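Local atomic coordinates of restriction endonuclease (Mycobacterium sp., PDB entry 4F0Q), a protein that probably cleaves DNA that carries methylated cytosine, acting as a tetrameric, modification-dependent restriction endonuclease. Residues A[152-164]-A[174-186]. Numbering follows the deposited sequence.
Sequences LAPPLFLFRAVTV and GHVEFCGAAIIER
Phe157 and Phe159 meet Phe178 across an antiparallel strand pair that carries a beta bulge, in the sheet of the PUA-like N-terminal region. The register fixes the bulge: Phe157 pairs with Ala181, but Phe159 with Phe178, so the strand of 174-186 spends one extra residue at Cys179 and Gly180. The backbone bonds agree, since Leu158 N donates to Gly180 O at 2.9 Å and nearly straight (172°), whereas Leu158 O receives Cys179 N. Gly180, with a positive phi, carries the chain through the irregularity.

The aromatic cluster lies on the face shared with Ala181 and Val176. Phe178 has CG anti to its backbone N, which brings one edge of its ring against both the others: it meets Phe159 through CD1, 3.5 Å from Phe159 CE1, and Phe157 through CE1. Both pairs of ring planes are oblique. Ala181 CB sits over one face of Phe157, and Phe221 joins the group beyond.

Polar side chains gather on the other face. Arg160, extended from CG to NE, runs beside Glu177, and its NH2 forms a salt bridge to Glu177 OE2 at 3.2 Å. The carboxylate oxygen lies in the guanidinium plane, yet the donor stands 37° out of the carboxylate plane. Cys179 SG also touches the arginine, 3.5 Å from NE. Farther along this face, Leu158 CD1 packs on Ala182 CB, and Leu156 CD2 on Ile184 CG1.

Past Ala161, Val162 N still donates to His175 O at 3.3 Å, and a water donates to Val162 O. Val164 CG2 lies over the face of the His175 ring in a CH-pi contact, 3.5 Å from its centroid and 6° off the normal.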
loop_
_atom_site.group_PDB
_atom_site.type_symbol
_atom_site.label_atom_id
_atom_site.label_comp_id
_atom_site.label_asym_id
_atom_site.label_seq_id
_atom_site.Cartn_x
_atom_site.Cartn_y
_atom_site.Cartn_z
ATOM N N LEU A 152 -1.347 -27.920 25.199
ATOM C CA LEU A 152 -1.262 -27.549 26.607
ATOM C C LEU A 152 -1.584 -26.077 26.839
ATOM O O LEU A 152 -1.870 -25.672 27.965
ATOM C CB LEU A 152 0.136 -27.852 27.145
ATOM C CG LEU A 152 0.599 -29.305 27.060
ATOM C CD1 LEU A 152 2.055 -29.423 27.480
ATOM C CD2 LEU A 152 -0.284 -30.186 27.924
ATOM N N ALA A 153 -1.531 -25.285 25.771
ATOM C CA ALA A 153 -1.739 -23.841 25.862
ATOM C C ALA A 153 -3.107 -23.476 26.427
ATOM O O ALA A 153 -4.137 -23.851 25.867
ATOM C CB ALA A 153 -1.537 -23.191 24.501
ATOM N N PRO A 154 -3.118 -22.734 27.546
ATOM C CA PRO A 154 -4.357 -22.294 28.194
ATOM C C PRO A 154 -5.037 -21.160 27.431
ATOM O O PRO A 154 -4.429 -20.110 27.224
ATOM C CB PRO A 154 -3.877 -21.800 29.561
ATOM C CG PRO A 154 -2.466 -21.385 29.335
ATOM C CD PRO A 154 -1.919 -22.319 28.295
ATOM N N PRO A 155 -6.292 -21.376 27.010
ATOM C CA PRO A 155 -7.084 -20.359 26.308
ATOM C C PRO A 155 -7.270 -19.103 27.151
ATOM O O PRO A 155 -7.472 -19.200 28.359
ATOM C CB PRO A 155 -8.433 -21.052 26.100
ATOM C CG PRO A 155 -8.121 -22.506 26.130
ATOM C CD PRO A 155 -7.011 -22.656 27.123
ATOM N N LEU A 156 -7.199 -17.938 26.515
ATOM C CA LEU A 156 -7.417 -16.678 27.217
ATOM C C LEU A 156 -8.857 -16.198 27.069
ATOM O O LEU A 156 -9.205 -15.528 26.096
ATOM C CB LEU A 156 -6.440 -15.601 26.734
ATOM C CG LEU A 156 -5.137 -15.443 27.526
ATOM C CD1 LEU A 156 -4.277 -16.698 27.444
ATOM C CD2 LEU A 156 -4.363 -14.226 27.045
ATOM N N PHE A 157 -9.688 -16.553 28.044
ATOM C CA PHE A 157 -11.081 -16.126 28.067
ATOM C C PHE A 157 -11.184 -14.687 28.549
ATOM O O PHE A 157 -10.919 -14.391 29.714
ATOM C CB PHE A 157 -11.909 -17.047 28.966
ATOM C CG PHE A 157 -12.357 -18.310 28.290
ATOM C CD1 PHE A 157 -11.432 -19.198 27.768
ATOM C CD2 PHE A 157 -13.703 -18.612 28.183
ATOM C CE1 PHE A 157 -11.842 -20.360 27.143
ATOM C CE2 PHE A 157 -14.120 -19.775 27.564
ATOM C CZ PHE A 157 -13.189 -20.650 27.044
ATOM N N LEU A 158 -11.568 -13.797 27.642
ATOM C CA LEU A 158 -11.620 -12.375 27.950
ATOM C C LEU A 158 -12.960 -11.962 28.548
ATOM O O LEU A 158 -14.016 -12.397 28.096
ATOM C CB LEU A 158 -11.324 -11.549 26.697
ATOM C CG LEU A 158 -9.995 -11.868 26.008
ATOM C CD1 LEU A 158 -9.813 -11.023 24.759
ATOM C CD2 LEU A 158 -8.833 -11.669 26.969
ATOM N N PHE A 159 -12.899 -11.123 29.575
ATOM C CA PHE A 159 -14.092 -10.546 30.178
ATOM C C PHE A 159 -13.857 -9.066 30.446
ATOM O O PHE A 159 -12.726 -8.649 30.686
ATOM C CB PHE A 159 -14.438 -11.260 31.487
ATOM C CG PHE A 159 -14.797 -12.707 31.316
ATOM C CD1 PHE A 159 -16.102 -13.083 31.043
ATOM C CD2 PHE A 159 -13.832 -13.694 31.434
ATOM C CE1 PHE A 159 -16.436 -14.413 30.886
ATOM C CE2 PHE A 159 -14.160 -15.026 31.277
ATOM C CZ PHE A 159 -15.465 -15.386 31.003
ATOM N N ARG A 160 -14.920 -8.269 30.400
ATOM C CA ARG A 160 -14.790 -6.856 30.758
ATOM C C ARG A 160 -15.966 -6.336 31.582
ATOM O O ARG A 160 -17.124 -6.560 31.240
ATOM C CB ARG A 160 -14.561 -5.983 29.518
ATOM C CG ARG A 160 -15.659 -6.057 28.470
ATOM C CD ARG A 160 -15.319 -5.191 27.269
ATOM N NE ARG A 160 -16.250 -5.387 26.161
ATOM C CZ ARG A 160 -16.150 -4.773 24.987
ATOM N NH1 ARG A 160 -15.160 -3.920 24.766
ATOM N NH2 ARG A 160 -17.040 -5.009 24.033
ATOM N N ALA A 161 -15.655 -5.645 32.674
ATOM C CA ALA A 161 -16.681 -5.076 33.542
ATOM C C ALA A 161 -17.488 -4.010 32.808
ATOM O O ALA A 161 -16.977 -2.933 32.503
ATOM C CB ALA A 161 -16.050 -4.495 34.798
ATOM N N VAL A 162 -18.750 -4.318 32.526
ATOM C CA VAL A 162 -19.606 -3.407 31.775
ATOM C C VAL A 162 -20.867 -3.042 32.549
ATOM O O VAL A 162 -21.211 -3.686 33.540
ATOM C CB VAL A 162 -20.017 -4.008 30.418
ATOM C CG1 VAL A 162 -18.787 -4.301 29.572
ATOM C CG2 VAL A 162 -20.846 -5.268 30.625
ATOM N N THR A 163 -21.551 -2.001 32.084
ATOM C CA THR A 163 -22.800 -1.564 32.693
ATOM C C THR A 163 -23.990 -2.195 31.981
ATOM O O THR A 163 -24.161 -2.028 30.774
ATOM C CB THR A 163 -22.942 -0.031 32.653
ATOM O OG1 THR A 163 -21.916 0.568 33.454
ATOM C CG2 THR A 163 -24.303 0.394 33.184
ATOM N N VAL A 164 -24.807 -2.924 32.733
ATOM C CA VAL A 164 -25.975 -3.584 32.164
ATOM C C VAL A 164 -27.240 -2.778 32.429
ATOM O O VAL A 164 -27.183 -1.680 32.984
ATOM C CB VAL A 164 -26.155 -5.007 32.727
ATOM C CG1 VAL A 164 -24.953 -5.871 32.381
ATOM C CG2 VAL A 164 -26.370 -4.959 34.231
ATOM N N GLY A 174 -21.108 -5.081 39.158
ATOM C CA GLY A 174 -21.578 -6.427 39.433
ATOM C C GLY A 174 -21.787 -7.304 38.215
ATOM O O GLY A 174 -22.335 -8.400 38.327
ATOM N N HIS A 175 -21.354 -6.835 37.048
ATOM C CA HIS A 175 -21.552 -7.592 35.816
ATOM C C HIS A 175 -20.331 -7.573 34.900
ATOM O O HIS A 175 -19.653 -6.556 34.770
ATOM C CB HIS A 175 -22.777 -7.077 35.056
ATOM C CG HIS A 175 -24.064 -7.225 35.806
ATOM N ND1 HIS A 175 -24.437 -6.371 36.821
ATOM C CD2 HIS A 175 -25.066 -8.129 35.688
ATOM C CE1 HIS A 175 -25.613 -6.742 37.297
ATOM N NE2 HIS A 175 -26.017 -7.805 36.625
ATOM N N VAL A 176 -20.065 -8.709 34.262
ATOM C CA VAL A 176 -18.976 -8.813 33.300
ATOM C C VAL A 176 -19.475 -9.315 31.948
ATOM O O VAL A 176 -20.395 -10.126 31.873
ATOM C CB VAL A 176 -17.843 -9.734 33.806
ATOM C CG1 VAL A 176 -17.069 -9.058 34.928
ATOM C CG2 VAL A 176 -18.404 -11.077 34.257
ATOM N N GLU A 177 -18.858 -8.819 30.882
ATOM C CA GLU A 177 -19.221 -9.200 29.526
ATOM C C GLU A 177 -18.176 -10.145 28.944
ATOM O O GLU A 177 -16.974 -9.912 29.082
ATOM C CB GLU A 177 -19.345 -7.957 28.644
ATOM C CG GLU A 177 -19.520 -8.258 27.166
ATOM C CD GLU A 177 -19.398 -7.021 26.299
ATOM O OE1 GLU A 177 -19.584 -5.903 26.824
ATOM O OE2 GLU A 177 -19.113 -7.165 25.092
ATOM N N PHE A 178 -18.648 -11.209 28.299
ATOM C CA PHE A 178 -17.772 -12.183 27.659
ATOM C C PHE A 178 -17.282 -11.666 26.310
ATOM O O PHE A 178 -18.070 -11.199 25.488
ATOM C CB PHE A 178 -18.498 -13.519 27.493
ATOM C CG PHE A 178 -17.662 -14.594 26.856
ATOM C CD1 PHE A 178 -16.552 -15.105 27.506
ATOM C CD2 PHE A 178 -18.000 -15.106 25.614
ATOM C CE1 PHE A 178 -15.785 -16.096 26.924
ATOM C CE2 PHE A 178 -17.239 -16.099 25.028
ATOM C CZ PHE A 178 -16.131 -16.596 25.685
ATOM N N CYS A 179 -15.974 -11.754 26.088
ATOM C CA CYS A 179 -15.355 -11.188 24.893
ATOM C C CYS A 179 -14.644 -12.238 24.044
ATOM O O CYS A 179 -13.899 -11.899 23.124
ATOM C CB CYS A 179 -14.376 -10.075 25.279
ATOM S SG CYS A 179 -15.141 -8.667 26.116
ATOM N N GLY A 180 -14.873 -13.508 24.356
ATOM C CA GLY A 180 -14.333 -14.594 23.559
ATOM C C GLY A 180 -13.063 -15.217 24.105
ATOM O O GLY A 180 -12.533 -14.790 25.133
ATOM N N ALA A 181 -12.583 -16.245 23.412
ATOM C CA ALA A 181 -11.319 -16.888 23.749
ATOM C C ALA A 181 -10.226 -16.334 22.844
ATOM O O ALA A 181 -10.441 -16.144 21.649
ATOM C CB ALA A 181 -11.433 -18.397 23.590
ATOM N N ALA A 182 -9.053 -16.076 23.413
ATOM C CA ALA A 182 -7.989 -15.415 22.667
ATOM C C ALA A 182 -6.675 -16.191 22.644
ATOM O O ALA A 182 -6.357 -16.938 23.571
ATOM C CB ALA A 182 -7.763 -14.008 23.209
ATOM N N ILE A 183 -5.919 -16.003 21.567
ATOM C CA ILE A 183 -4.570 -16.538 21.453
ATOM C C ILE A 183 -3.582 -15.388 21.592
ATOM O O ILE A 183 -3.787 -14.319 21.020
ATOM C CB ILE A 183 -4.341 -17.201 20.081
ATOM C CG1 ILE A 183 -5.436 -18.225 19.787
ATOM C CG2 ILE A 183 -2.966 -17.849 20.016
ATOM C CD1 ILE A 183 -5.274 -18.915 18.454
ATOM N N ILE A 184 -2.516 -15.600 22.355
ATOM C CA ILE A 184 -1.461 -14.602 22.447
ATOM C C ILE A 184 -0.712 -14.537 21.120
ATOM O O ILE A 184 0.166 -15.357 20.848
ATOM C CB ILE A 184 -0.473 -14.909 23.590
ATOM C CG1 ILE A 184 -1.210 -14.950 24.928
ATOM C CG2 ILE A 184 0.637 -13.869 23.632
ATOM C CD1 ILE A 184 -0.304 -15.176 26.116
ATOM N N GLU A 185 -1.078 -13.566 20.291
ATOM C CA GLU A 185 -0.447 -13.407 18.988
ATOM C C GLU A 185 0.918 -12.749 19.126
ATOM O O GLU A 185 1.865 -13.109 18.423
ATOM C CB GLU A 185 -1.333 -12.591 18.047
ATOM C CG GLU A 185 -0.767 -12.455 16.643
ATOM C CD GLU A 185 -1.642 -11.613 15.739
ATOM O OE1 GLU A 185 -2.444 -10.811 16.263
ATOM O OE2 GLU A 185 -1.532 -11.759 14.504
ATOM N N ARG A 186 1.022 -11.786 20.034
ATOM C CA ARG A 186 2.306 -11.136 20.276
ATOM C C ARG A 186 2.459 -10.715 21.736
ATOM O O ARG A 186 1.480 -10.390 22.402
ATOM C CB ARG A 186 2.488 -9.937 19.341
ATOM C CG ARG A 186 3.914 -9.409 19.275
ATOM C CD ARG A 186 4.106 -8.442 18.116
ATOM N NE ARG A 186 3.297 -7.236 18.260
ATOM C CZ ARG A 186 3.383 -6.181 17.456
ATOM N NH1 ARG A 186 4.247 -6.179 16.450
ATOM N NH2 ARG A 186 2.608 -5.123 17.660
HETATM O O HOH W 1 -22.583 -3.891 35.849
#